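Local coordinates for uncharacterized protein (PDB 4NZK) that is of unknown function but belongs to the DHHW family of SGNH hydrolase-like proteins, and so is probably an enzyme of the esterase or acyltransferase kind, at residues A[229-233]-A[247-252]; A[260-264]-A[289-295]. Where two conformers were deposited one is given. Residue numbers count along the deposited sequence, not the author numbering.

Interaction 1: residues A[229-233]-A[247-252]; sequences YTATY and FHSIFV
Residues 229-233 run as a regular beta strand, while 247-252 pass beside it as an irregular loop; the backbones come closest at Ala-231 and His-248, with CA atoms 4.5 Å apart. Tyr-229 (chi1 p) reaches across so that its OH accepts from Ile-250 N at 2.9 Å, close to the ring plane, and lies 3.2 Å from Ser-249 OG. Its CZ packs on Ile-250 CG1 at 4.0 Å. Thr-230 sets CG2 3.5 Å from His-248 CB. Ala-231 supplies the backbone link: its N donates to His-248 O (2.9 Å), and its O accepts from His-248 ND1 (2.7 Å), the imidazole (chi1 m) taking the place of a second backbone donor. Strand 229-234 is an outermost strand of the mixed central sheet, bonded by Thr-230 and Thr-232 to strand 270-275 along its other edge, so the loop covers the edge that no further strand of this sheet occupies. Ala-231 CB meets Ile-250 CG2 at 3.9 Å. Thr-232 points away from the loop. Tyr-233 (chi1 m) points toward it: its OH donates to Ser-249 O (2.7 Å), CE1 touches Phe-247 CD2 at 3.6 Å, and a water joins Tyr-233 N (2.9 Å) to Phe-247 O (2.8 Å). Ser-249 (chi1 t) turns the loop as an ST turn, its OG accepting from Phe-251 N at 2.9 Å.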
# COMPACT_ATOMS: atom_id res chain seq x y z
N TYR A 229 -7.03 7.28 -18.71
CA TYR A 229 -7.52 7.93 -17.48
C TYR A 229 -7.00 9.38 -17.41
O TYR A 229 -6.10 9.79 -18.17
CB TYR A 229 -7.04 7.15 -16.21
CG TYR A 229 -5.56 7.38 -15.93
CD1 TYR A 229 -4.58 6.62 -16.54
CD2 TYR A 229 -5.16 8.44 -15.14
CE1 TYR A 229 -3.23 6.87 -16.32
CE2 TYR A 229 -3.81 8.72 -14.92
CZ TYR A 229 -2.84 7.94 -15.50
OH TYR A 229 -1.50 8.25 -15.32
N THR A 230 -7.62 10.15 -16.52
CA THR A 230 -7.19 11.50 -16.18
C THR A 230 -7.19 11.63 -14.65
O THR A 230 -8.18 11.27 -14.02
CB THR A 230 -8.11 12.59 -16.73
OG1 THR A 230 -8.51 12.29 -18.07
CG2 THR A 230 -7.41 13.93 -16.65
N ALA A 231 -6.09 12.09 -14.08
CA ALA A 231 -6.01 12.33 -12.65
C ALA A 231 -6.10 13.81 -12.37
O ALA A 231 -5.54 14.62 -13.14
CB ALA A 231 -4.73 11.75 -12.08
N THR A 232 -6.76 14.17 -11.27
CA THR A 232 -6.86 15.55 -10.79
C THR A 232 -6.33 15.55 -9.36
O THR A 232 -6.74 14.72 -8.52
CB THR A 232 -8.29 16.07 -10.87
OG1 THR A 232 -8.73 15.97 -12.24
CG2 THR A 232 -8.38 17.53 -10.41
N TYR A 233 -5.42 16.48 -9.09
CA TYR A 233 -4.78 16.61 -7.79
C TYR A 233 -5.47 17.66 -6.91
O TYR A 233 -5.78 18.77 -7.36
CB TYR A 233 -3.30 16.92 -7.97
CG TYR A 233 -2.51 15.73 -8.46
CD1 TYR A 233 -2.44 15.42 -9.80
CD2 TYR A 233 -1.80 14.93 -7.57
CE1 TYR A 233 -1.74 14.30 -10.24
CE2 TYR A 233 -1.09 13.84 -7.99
CZ TYR A 233 -1.05 13.52 -9.33
OH TYR A 233 -0.35 12.42 -9.75
N PHE A 247 -1.57 19.04 -14.71
CA PHE A 247 -0.90 17.78 -14.55
C PHE A 247 -1.92 16.67 -14.25
O PHE A 247 -2.65 16.76 -13.27
CB PHE A 247 0.14 17.86 -13.45
CG PHE A 247 0.96 16.62 -13.34
CD1 PHE A 247 1.87 16.31 -14.34
CD2 PHE A 247 0.78 15.74 -12.30
CE1 PHE A 247 2.61 15.15 -14.28
CE2 PHE A 247 1.52 14.57 -12.24
CZ PHE A 247 2.44 14.27 -13.22
N HIS A 248 -1.95 15.64 -15.09
CA HIS A 248 -3.03 14.66 -15.02
C HIS A 248 -2.61 13.20 -15.06
O HIS A 248 -3.45 12.33 -15.23
CB HIS A 248 -4.06 14.95 -16.12
CG HIS A 248 -4.69 16.31 -16.01
ND1 HIS A 248 -5.49 16.66 -14.95
CD2 HIS A 248 -4.59 17.40 -16.79
CE1 HIS A 248 -5.87 17.92 -15.09
NE2 HIS A 248 -5.34 18.39 -16.20
N SER A 249 -1.33 12.93 -14.82
CA SER A 249 -0.82 11.57 -14.73
C SER A 249 -0.67 11.19 -13.26
O SER A 249 -0.51 12.05 -12.40
CB SER A 249 0.56 11.47 -15.38
OG SER A 249 1.07 10.15 -15.29
N ILE A 250 -0.77 9.89 -12.98
CA ILE A 250 -0.41 9.40 -11.64
C ILE A 250 1.06 9.06 -11.54
O ILE A 250 1.51 8.66 -10.48
CB ILE A 250 -1.26 8.20 -11.16
CG1 ILE A 250 -1.02 7.00 -12.06
CG2 ILE A 250 -2.71 8.61 -11.02
CD1 ILE A 250 -1.68 5.76 -11.50
N PHE A 251 1.81 9.13 -12.64
CA PHE A 251 3.24 8.81 -12.64
C PHE A 251 4.02 10.09 -12.71
O PHE A 251 3.89 10.85 -13.67
CB PHE A 251 3.61 7.86 -13.81
CG PHE A 251 2.80 6.60 -13.80
CD1 PHE A 251 3.17 5.53 -13.01
CD2 PHE A 251 1.65 6.49 -14.55
CE1 PHE A 251 2.40 4.36 -12.97
CE2 PHE A 251 0.86 5.36 -14.50
CZ PHE A 251 1.25 4.27 -13.71
N VAL A 252 4.85 10.31 -11.68
CA VAL A 252 5.60 11.52 -11.52
C VAL A 252 7.08 11.22 -11.67
O VAL A 252 7.61 10.33 -11.01
CB VAL A 252 5.30 12.12 -10.13
CG1 VAL A 252 6.04 13.44 -9.91
CG2 VAL A 252 3.81 12.41 -10.01
O HOH W 1 -4.43 17.98 -11.41

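Interaction 2: residues A[260-264]-A[289-295]; sequences YSTFM and SYGNAEV
This is a buried contact near the centre of the chain, in which a loop preceding strand 270-275 covers the helical turns that follow strand 282-287. Residues 260-262 form the end of a 3-10 segment; 289-295 have helical backbone angles, with bonds such as Asn-292 N to Ser-289 O (3.2 Å). The CA atoms of Phe-263 and Asn-292 are the nearest pair, at 6.0 Å. Tyr-260 (chi1 t) points its ring crosswise at the turns, hydroxyl end first, and its OH donates to Ser-289 O (2.7 Å) and weakly accepts from Ala-293 N (3.4 Å). The same ring stacks on His-164, to which Ser-289 OG is hydrogen-bonded. A serine at the start of a turn after a central strand, paired with a histidine of the DHHW sequence, is consistent with the nucleophile and base of SGNH hydrolases. Phe-263 (chi1 m) lays a ring face over Ala-293 in a CH-pi contact, CA to ring centroid 4.2 Å. One water donates to Tyr-260 O (2.7 Å) and Phe-263 O (2.8 Å) and accepts from Asn-292 ND2 (2.9 Å), which also bonds Asp-267. Met-264, a selenomethionine with positive phi (63°), places CE 3.8 Å from Val-295 CG2.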
# COMPACT_ATOMS: atom_id res chain seq x y z
N TYR A 260 9.96 5.24 -5.41
CA TYR A 260 8.62 4.88 -4.90
C TYR A 260 7.64 6.04 -5.01
O TYR A 260 6.43 5.83 -5.15
CB TYR A 260 8.67 4.32 -3.47
CG TYR A 260 7.38 3.61 -3.09
CD1 TYR A 260 7.15 2.31 -3.51
CD2 TYR A 260 6.37 4.26 -2.34
CE1 TYR A 260 5.96 1.65 -3.18
CE2 TYR A 260 5.19 3.60 -2.01
CZ TYR A 260 5.00 2.28 -2.44
OH TYR A 260 3.84 1.62 -2.11
N SER A 261 8.17 7.27 -5.01
CA SER A 261 7.34 8.46 -5.15
C SER A 261 6.91 8.69 -6.60
O SER A 261 6.23 9.65 -6.90
CB SER A 261 8.05 9.69 -4.56
OG SER A 261 8.12 9.55 -3.17
N THR A 262 7.33 7.83 -7.51
CA THR A 262 6.77 7.83 -8.87
C THR A 262 5.22 7.82 -8.81
O THR A 262 4.56 8.42 -9.64
CB THR A 262 7.27 6.61 -9.66
OG1 THR A 262 8.70 6.67 -9.75
CG2 THR A 262 6.66 6.55 -11.03
N PHE A 263 4.66 7.11 -7.84
CA PHE A 263 3.20 7.03 -7.70
C PHE A 263 2.65 8.28 -6.98
O PHE A 263 2.73 8.41 -5.76
CB PHE A 263 2.81 5.75 -6.98
CG PHE A 263 3.47 4.53 -7.57
CD1 PHE A 263 3.33 4.24 -8.92
CD2 PHE A 263 4.29 3.73 -6.80
CE1 PHE A 263 4.00 3.16 -9.47
CE2 PHE A 263 4.95 2.66 -7.32
CZ PHE A 263 4.80 2.35 -8.66
N MSE A 264 2.13 9.20 -7.79
CA MSE A 264 1.46 10.43 -7.38
C MSE A 264 2.30 11.43 -6.62
O MSE A 264 1.77 12.42 -6.09
CB MSE A 264 0.21 10.10 -6.60
CG MSE A 264 -0.68 9.21 -7.47
SE MSE A 264 -2.11 8.41 -6.41
CE MSE A 264 -1.06 7.03 -5.48
N SER A 289 1.45 4.32 2.94
CA SER A 289 2.21 4.39 1.72
C SER A 289 2.30 3.09 0.91
O SER A 289 2.56 3.15 -0.30
CB SER A 289 3.61 4.97 1.96
OG SER A 289 4.36 4.18 2.85
N TYR A 290 2.01 1.93 1.52
CA TYR A 290 1.97 0.68 0.73
C TYR A 290 0.89 0.79 -0.35
O TYR A 290 1.03 0.26 -1.46
CB TYR A 290 1.67 -0.54 1.62
CG TYR A 290 2.88 -1.34 1.96
CD1 TYR A 290 3.92 -0.80 2.68
CD2 TYR A 290 2.99 -2.65 1.53
CE1 TYR A 290 5.06 -1.54 2.95
CE2 TYR A 290 4.13 -3.39 1.79
CZ TYR A 290 5.16 -2.83 2.48
OH TYR A 290 6.27 -3.59 2.71
N GLY A 291 -0.21 1.45 -0.02
CA GLY A 291 -1.28 1.58 -0.96
C GLY A 291 -0.98 2.31 -2.24
O GLY A 291 -1.62 2.08 -3.27
N ASN A 292 0.04 3.17 -2.20
CA ASN A 292 0.38 3.99 -3.35
C ASN A 292 0.61 3.13 -4.58
O ASN A 292 0.16 3.47 -5.69
CB ASN A 292 1.63 4.80 -3.07
CG ASN A 292 1.45 5.82 -1.91
OD1 ASN A 292 0.49 5.79 -1.16
ND2 ASN A 292 2.45 6.68 -1.75
N ALA A 293 1.33 2.02 -4.39
CA ALA A 293 1.70 1.15 -5.51
C ALA A 293 0.57 0.29 -6.04
O ALA A 293 0.70 -0.31 -7.10
CB ALA A 293 2.90 0.29 -5.16
N GLU A 294 -0.52 0.21 -5.28
CA GLU A 294 -1.70 -0.55 -5.75
C GLU A 294 -2.47 0.24 -6.79
O GLU A 294 -3.10 -0.34 -7.65
CB GLU A 294 -2.66 -0.87 -4.60
CG GLU A 294 -2.05 -1.73 -3.50
CD GLU A 294 -2.98 -1.98 -2.30
OE1 GLU A 294 -4.21 -2.01 -2.49
OE2 GLU A 294 -2.46 -2.17 -1.15
N VAL A 295 -2.42 1.56 -6.72
CA VAL A 295 -3.31 2.42 -7.52
C VAL A 295 -3.25 2.18 -9.02
O VAL A 295 -4.32 2.07 -9.65
CB VAL A 295 -3.13 3.92 -7.16
CG1 VAL A 295 -3.96 4.81 -8.06
CG2 VAL A 295 -3.53 4.14 -5.70
O HOH W 2 4.34 7.04 -3.88

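How the interactions relate
Interactions 1 and 2 follow one another along the chain, their centres 13 Å apart, and meet through the long connection between strands 229-234 and 270-275. Two probable backbone hydrogen bonds couple 247-252 to 260-264: Val-252 N to Thr-262 O and Ile-250 O to Met-264 N, both 2.8 Å. Tyr-233 OH packs 3.6 Å from Met-264 CA, and the side chains of Tyr-233 and Met-264 each have a 1,2-ethanediol about 4 Å away. The connection thus runs from the sheet edge at interaction 1 inward to the probable catalytic region at interaction 2; Ser-289 OG is 15.3 Å from Val-252 CG2, and an unidentified ligand lies about 4 Å from the Tyr-290 side chain.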